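Local coordinates for mitogen (Streptococcus dysgalactiae, PDB 2J4X), which is a zinc-binding bacterial superantigen of the staphylococcal and streptococcal toxin family, and probably acts as a toxin, at residues T176-D181 against D190-D195; K155-N160 against T180-H185. All coordinates share one frame; numbering follows the deposited sequence.

Interaction 1: T176-D181 against D190-D195; sequences TTKFTD and DNETID
K178 and E192 reach for each other from opposite directions, and their charged ends meet in a salt bridge. K178 NZ lies 3.0 Å from E192 OE1, which receives it on the syn lone pair, the side facing the other oxygen; a weak second bond to E192 OE2 makes the grip lopsided but two-pronged. With CG anti to the backbone N (chi1 179°), the lysine runs almost straight out from its strand and bends only at the last torsion, chi4 77°, which turns the ammonium onto the carboxylate. The glutamate is likewise extended beyond CG. In the beta-grasp domain this joins strand 177-181, outermost in a mixed five-strand sheet, to the approach of strand 193-195, which pairs separately with 134-136. I194 adds a light apolar touch, its CD1 4.4 Å from CD of K178, while F137, at the start of helix 137-150, forms a cation-pi contact with the lysine. Just before the strand, D190 OD1 accepts from E192 N through its anti lone pair in an Asx turn, a long and bent bond of 3.3 Å.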
loop_
_atom_site.group_PDB
_atom_site.type_symbol
_atom_site.label_atom_id
_atom_site.label_comp_id
_atom_site.label_asym_id
_atom_site.label_seq_id
_atom_site.Cartn_x
_atom_site.Cartn_y
_atom_site.Cartn_z
ATOM N N THR A 176 16.787 10.957 -5.009
ATOM C CA THR A 176 16.557 9.647 -5.617
ATOM C C THR A 176 15.046 9.403 -5.626
ATOM O O THR A 176 14.311 10.011 -4.848
ATOM C CB THR A 176 17.241 8.529 -4.831
ATOM O OG1 THR A 176 16.764 8.535 -3.487
ATOM C CG2 THR A 176 18.737 8.740 -4.812
ATOM N N THR A 177 14.587 8.507 -6.499
ATOM C CA THR A 177 13.158 8.199 -6.631
ATOM C C THR A 177 12.884 6.708 -6.639
ATOM O O THR A 177 13.733 5.929 -7.060
ATOM C CB THR A 177 12.595 8.726 -7.979
ATOM O OG1 THR A 177 12.758 10.144 -8.060
ATOM C CG2 THR A 177 11.119 8.387 -8.116
ATOM N N LYS A 178 11.703 6.316 -6.175
ATOM C CA LYS A 178 11.296 4.913 -6.245
ATOM C C LYS A 178 10.027 4.943 -7.078
ATOM O O LYS A 178 9.012 5.486 -6.648
ATOM C CB LYS A 178 10.993 4.317 -4.880
ATOM C CG LYS A 178 10.541 2.864 -4.977
ATOM C CD LYS A 178 10.231 2.311 -3.606
ATOM C CE LYS A 178 9.209 1.195 -3.659
ATOM N NZ LYS A 178 9.722 -0.129 -4.123
ATOM N N PHE A 179 10.104 4.378 -8.280
ATOM C CA PHE A 179 8.987 4.359 -9.215
ATOM C C PHE A 179 8.168 3.061 -9.186
ATOM O O PHE A 179 8.721 1.965 -8.999
ATOM C CB PHE A 179 9.510 4.592 -10.635
ATOM C CG PHE A 179 9.976 6.005 -10.903
ATOM C CD1 PHE A 179 11.269 6.245 -11.381
ATOM C CD2 PHE A 179 9.112 7.087 -10.726
ATOM C CE1 PHE A 179 11.694 7.536 -11.684
ATOM C CE2 PHE A 179 9.527 8.382 -11.025
ATOM C CZ PHE A 179 10.823 8.606 -11.507
ATOM N N THR A 180 6.856 3.192 -9.392
ATOM C CA THR A 180 5.965 2.043 -9.392
ATOM C C THR A 180 4.934 2.163 -10.499
ATOM O O THR A 180 4.355 3.220 -10.696
ATOM C CB THR A 180 5.242 1.900 -8.031
ATOM O OG1 THR A 180 6.219 1.742 -6.996
ATOM C CG2 THR A 180 4.314 0.695 -8.029
ATOM N N ASP A 181 4.708 1.070 -11.218
ATOM C CA ASP A 181 3.742 1.050 -12.310
ATOM C C ASP A 181 2.361 0.966 -11.685
ATOM O O ASP A 181 2.086 0.024 -10.944
ATOM C CB ASP A 181 3.986 -0.170 -13.201
ATOM C CG ASP A 181 3.263 -0.086 -14.512
ATOM O OD1 ASP A 181 2.210 0.554 -14.579
ATOM O OD2 ASP A 181 3.733 -0.684 -15.486
ATOM N N ASP A 190 7.023 -8.878 0.887
ATOM C CA ASP A 190 8.327 -8.559 1.481
ATOM C C ASP A 190 8.353 -7.482 2.562
ATOM O O ASP A 190 9.416 -7.168 3.088
ATOM C CB ASP A 190 9.356 -8.202 0.399
ATOM C CG ASP A 190 8.825 -7.232 -0.622
ATOM O OD1 ASP A 190 8.381 -6.126 -0.225
ATOM O OD2 ASP A 190 8.862 -7.589 -1.826
ATOM N N ASN A 191 7.195 -6.928 2.906
ATOM C CA ASN A 191 7.112 -5.907 3.940
ATOM C C ASN A 191 8.094 -4.797 3.747
ATOM O O ASN A 191 8.675 -4.336 4.715
ATOM C CB ASN A 191 7.359 -6.495 5.318
ATOM C CG ASN A 191 6.203 -7.287 5.816
ATOM O OD1 ASN A 191 5.087 -6.789 5.842
ATOM N ND2 ASN A 191 6.452 -8.538 6.222
ATOM N N GLU A 192 8.301 -4.366 2.513
ATOM C CA GLU A 192 9.229 -3.272 2.267
ATOM C C GLU A 192 8.682 -2.100 3.076
ATOM O O GLU A 192 7.473 -1.888 3.089
ATOM C CB GLU A 192 9.235 -2.927 0.776
ATOM C CG GLU A 192 10.525 -2.292 0.292
ATOM C CD GLU A 192 10.424 -1.652 -1.099
ATOM O OE1 GLU A 192 9.640 -2.163 -1.949
ATOM O OE2 GLU A 192 11.150 -0.645 -1.340
ATOM N N THR A 193 9.552 -1.379 3.783
ATOM C CA THR A 193 9.154 -0.201 4.582
ATOM C C THR A 193 9.868 1.085 4.095
ATOM O O THR A 193 11.018 1.048 3.657
ATOM C CB THR A 193 9.463 -0.391 6.088
ATOM O OG1 THR A 193 10.827 -0.791 6.240
ATOM C CG2 THR A 193 8.571 -1.455 6.698
ATOM N N ILE A 194 9.183 2.219 4.169
ATOM C CA ILE A 194 9.749 3.479 3.715
ATOM C C ILE A 194 10.053 4.339 4.928
ATOM O O ILE A 194 9.274 4.379 5.864
ATOM C CB ILE A 194 8.733 4.231 2.792
ATOM C CG1 ILE A 194 8.302 3.317 1.643
ATOM C CG2 ILE A 194 9.355 5.520 2.213
ATOM C CD1 ILE A 194 9.408 2.969 0.658
ATOM N N ASP A 195 11.195 5.014 4.926
ATOM C CA ASP A 195 11.559 5.901 6.037
ATOM C C ASP A 195 10.929 7.216 5.635
ATOM O O ASP A 195 11.434 7.896 4.739
ATOM C CB ASP A 195 13.077 6.090 6.120
ATOM C CG ASP A 195 13.514 6.864 7.367
ATOM O OD1 ASP A 195 12.751 7.742 7.851
ATOM O OD2 ASP A 195 14.642 6.594 7.853
#

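Interaction 2: K155-N160 against T180-H185; sequences KLYEHN and TDLFTH
Y157 OH and the backbone oxygen L182 O are modelled only 2.4 Å apart, a very short hydrogen bond whose exact length is doubtful, although the direction, from the phenol to the carbonyl, is clear. The oxygen sits at the edge of the tyrosine ring and in its plane, near CE1 and CZ as well as the hydroxyl. R145 NH1 makes a weak further bond to the same hydroxyl. Beside this polar end, Y157 turns its edge to the face of F183 in a T-shaped stack, with centroids 5.6 Å apart and planes at 83°. Y157 CE1 stands 4.2 Å above the phenylalanine plane, displaced toward the rim, as the two side chains run antiparallel past one another. One face of the tyrosine is covered by its own neighbour L156, whose CG stands 3.4 Å above the ring centre, and L156 CD1 continues to F183 CZ at 4.2 Å. Two beta turns of the beta-grasp domain thus meet, through a side-chain-to-backbone bond and apolar packing: a type II turn from K155 to E158, in the loop between helix 137-150 and strand 166-172, and a type I turn from D181 to T184 at the end of strand 177-181. Y157 takes the third position of the first turn with a positive phi of 73°; its chi1 of -52°, with CG beside the backbone N, swings the ring toward 180-185, letting the hydroxyl reach L182 O although the CB bond itself does not point there. The second turn is held by an Asx turn, in which F183 N donates to D181 OD1 at 3.0 Å, meeting the oxygen from above the carboxylate plane. L182 packs on W168 of strand 166-172, while L10 of helix 7-14 touches both Y157 and F183.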
loop_
_atom_site.group_PDB
_atom_site.type_symbol
_atom_site.label_atom_id
_atom_site.label_comp_id
_atom_site.label_asym_id
_atom_site.label_seq_id
_atom_site.Cartn_x
_atom_site.Cartn_y
_atom_site.Cartn_z
ATOM N N LYS A 155 -10.575 9.157 -11.692
ATOM C CA LYS A 155 -11.309 7.877 -11.683
ATOM C C LYS A 155 -10.383 6.726 -12.103
ATOM O O LYS A 155 -10.658 6.009 -13.075
ATOM C CB LYS A 155 -12.506 7.904 -12.655
ATOM C CG LYS A 155 -13.595 8.908 -12.334
ATOM C CD LYS A 155 -14.694 8.856 -13.399
ATOM C CE LYS A 155 -15.751 9.968 -13.209
ATOM N NZ LYS A 155 -15.382 11.293 -13.837
ATOM N N LEU A 156 -9.283 6.555 -11.381
ATOM C CA LEU A 156 -8.332 5.501 -11.697
ATOM C C LEU A 156 -9.029 4.145 -11.715
ATOM O O LEU A 156 -9.841 3.846 -10.836
ATOM C CB LEU A 156 -7.184 5.516 -10.668
ATOM C CG LEU A 156 -5.950 4.627 -10.850
ATOM C CD1 LEU A 156 -5.298 4.902 -12.202
ATOM C CD2 LEU A 156 -4.966 4.869 -9.710
ATOM N N TYR A 157 -8.718 3.351 -12.741
ATOM C CA TYR A 157 -9.234 1.976 -12.946
ATOM C C TYR A 157 -10.696 1.860 -13.377
ATOM O O TYR A 157 -11.237 0.755 -13.507
ATOM C CB TYR A 157 -8.969 1.084 -11.704
ATOM C CG TYR A 157 -7.517 1.095 -11.221
ATOM C CD1 TYR A 157 -6.440 1.158 -12.129
ATOM C CD2 TYR A 157 -7.214 1.092 -9.854
ATOM C CE1 TYR A 157 -5.098 1.232 -11.674
ATOM C CE2 TYR A 157 -5.881 1.163 -9.397
ATOM C CZ TYR A 157 -4.843 1.236 -10.306
ATOM O OH TYR A 157 -3.565 1.354 -9.841
ATOM N N GLU A 158 -11.337 3.003 -13.598
ATOM C CA GLU A 158 -12.715 2.992 -14.074
ATOM C C GLU A 158 -12.665 2.776 -15.594
ATOM O O GLU A 158 -11.721 3.199 -16.259
ATOM C CB GLU A 158 -13.438 4.316 -13.747
ATOM C CG GLU A 158 -13.970 4.401 -12.324
ATOM C CD GLU A 158 -14.793 3.171 -11.924
ATOM O OE1 GLU A 158 -14.720 2.768 -10.739
ATOM O OE2 GLU A 158 -15.515 2.605 -12.784
ATOM N N HIS A 159 -13.675 2.100 -16.131
ATOM C CA HIS A 159 -13.760 1.829 -17.556
ATOM C C HIS A 159 -13.576 3.134 -18.334
ATOM O O HIS A 159 -12.886 3.197 -19.360
ATOM C CB HIS A 159 -15.138 1.244 -17.842
ATOM C CG HIS A 159 -15.342 0.823 -19.264
ATOM N ND1 HIS A 159 -14.687 -0.254 -19.824
ATOM C CD2 HIS A 159 -16.136 1.331 -20.236
ATOM C CE1 HIS A 159 -15.069 -0.390 -21.082
ATOM N NE2 HIS A 159 -15.946 0.560 -21.355
ATOM N N ASN A 160 -14.198 4.180 -17.800
ATOM C CA ASN A 160 -14.200 5.527 -18.372
ATOM C C ASN A 160 -12.993 6.452 -18.084
ATOM O O ASN A 160 -12.925 7.554 -18.636
ATOM C CB ASN A 160 -15.489 6.242 -17.914
ATOM C CG ASN A 160 -15.779 6.054 -16.404
ATOM O OD1 ASN A 160 -16.146 4.962 -15.957
ATOM N ND2 ASN A 160 -15.611 7.125 -15.625
ATOM N N THR A 180 6.856 3.192 -9.392
ATOM C CA THR A 180 5.965 2.043 -9.392
ATOM C C THR A 180 4.934 2.163 -10.499
ATOM O O THR A 180 4.355 3.220 -10.696
ATOM C CB THR A 180 5.242 1.900 -8.031
ATOM O OG1 THR A 180 6.219 1.742 -6.996
ATOM C CG2 THR A 180 4.314 0.695 -8.029
ATOM N N ASP A 181 4.708 1.070 -11.218
ATOM C CA ASP A 181 3.742 1.050 -12.310
ATOM C C ASP A 181 2.361 0.966 -11.685
ATOM O O ASP A 181 2.086 0.024 -10.944
ATOM C CB ASP A 181 3.986 -0.170 -13.201
ATOM C CG ASP A 181 3.263 -0.086 -14.512
ATOM O OD1 ASP A 181 2.210 0.554 -14.579
ATOM O OD2 ASP A 181 3.733 -0.684 -15.486
ATOM N N LEU A 182 1.511 1.954 -11.971
ATOM C CA LEU A 182 0.146 2.021 -11.436
ATOM C C LEU A 182 -0.791 0.981 -12.002
ATOM O O LEU A 182 -1.911 0.842 -11.534
ATOM C CB LEU A 182 -0.462 3.396 -11.704
ATOM C CG LEU A 182 -0.064 4.554 -10.790
ATOM C CD1 LEU A 182 -0.714 5.870 -11.269
ATOM C CD2 LEU A 182 -0.495 4.204 -9.351
ATOM N N PHE A 183 -0.333 0.277 -13.034
ATOM C CA PHE A 183 -1.123 -0.756 -13.682
ATOM C C PHE A 183 -0.573 -2.151 -13.441
ATOM O O PHE A 183 -0.750 -3.054 -14.256
ATOM C CB PHE A 183 -1.253 -0.450 -15.183
ATOM C CG PHE A 183 -2.260 0.626 -15.468
ATOM C CD1 PHE A 183 -1.958 1.959 -15.215
ATOM C CD2 PHE A 183 -3.571 0.294 -15.809
ATOM C CE1 PHE A 183 -2.948 2.939 -15.277
ATOM C CE2 PHE A 183 -4.562 1.267 -15.872
ATOM C CZ PHE A 183 -4.248 2.588 -15.602
ATOM N N THR A 184 0.100 -2.301 -12.303
ATOM C CA THR A 184 0.676 -3.569 -11.863
ATOM C C THR A 184 0.262 -3.783 -10.402
ATOM O O THR A 184 -0.236 -2.862 -9.740
ATOM C CB THR A 184 2.251 -3.585 -11.941
ATOM O OG1 THR A 184 2.804 -2.658 -11.007
ATOM C CG2 THR A 184 2.730 -3.218 -13.309
ATOM N N HIS A 185 0.442 -5.008 -9.912
ATOM C CA HIS A 185 0.144 -5.339 -8.516
ATOM C C HIS A 185 1.482 -5.696 -7.862
ATOM O O HIS A 185 1.978 -6.810 -8.024
ATOM C CB HIS A 185 -0.804 -6.538 -8.404
ATOM C CG HIS A 185 -1.297 -6.766 -7.011
ATOM N ND1 HIS A 185 -0.518 -6.511 -5.900
ATOM C CD2 HIS A 185 -2.493 -7.189 -6.543
ATOM C CE1 HIS A 185 -1.216 -6.764 -4.808
ATOM N NE2 HIS A 185 -2.416 -7.176 -5.170
#

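How the interactions relate
Strand 177-181 is common to both interactions, which share T180 and D181 and have centres 18 Å apart. Interaction 1 ties a residue near the strand's start to the segment leading into strand 193-195, whereas interaction 2 involves the turn that follows its end. Helix 137-150 backs both: F137 and I140 meet I194 of interaction 1, and L148 and M149 meet L156 and Y157 of interaction 2. The zinc site of H171, H201 and D203 lies apart from either contact. The side chain of K178 is about 8 Å from that of H171 and about 11 Å from the metal, and that of L182 is about 10 Å from that of D203.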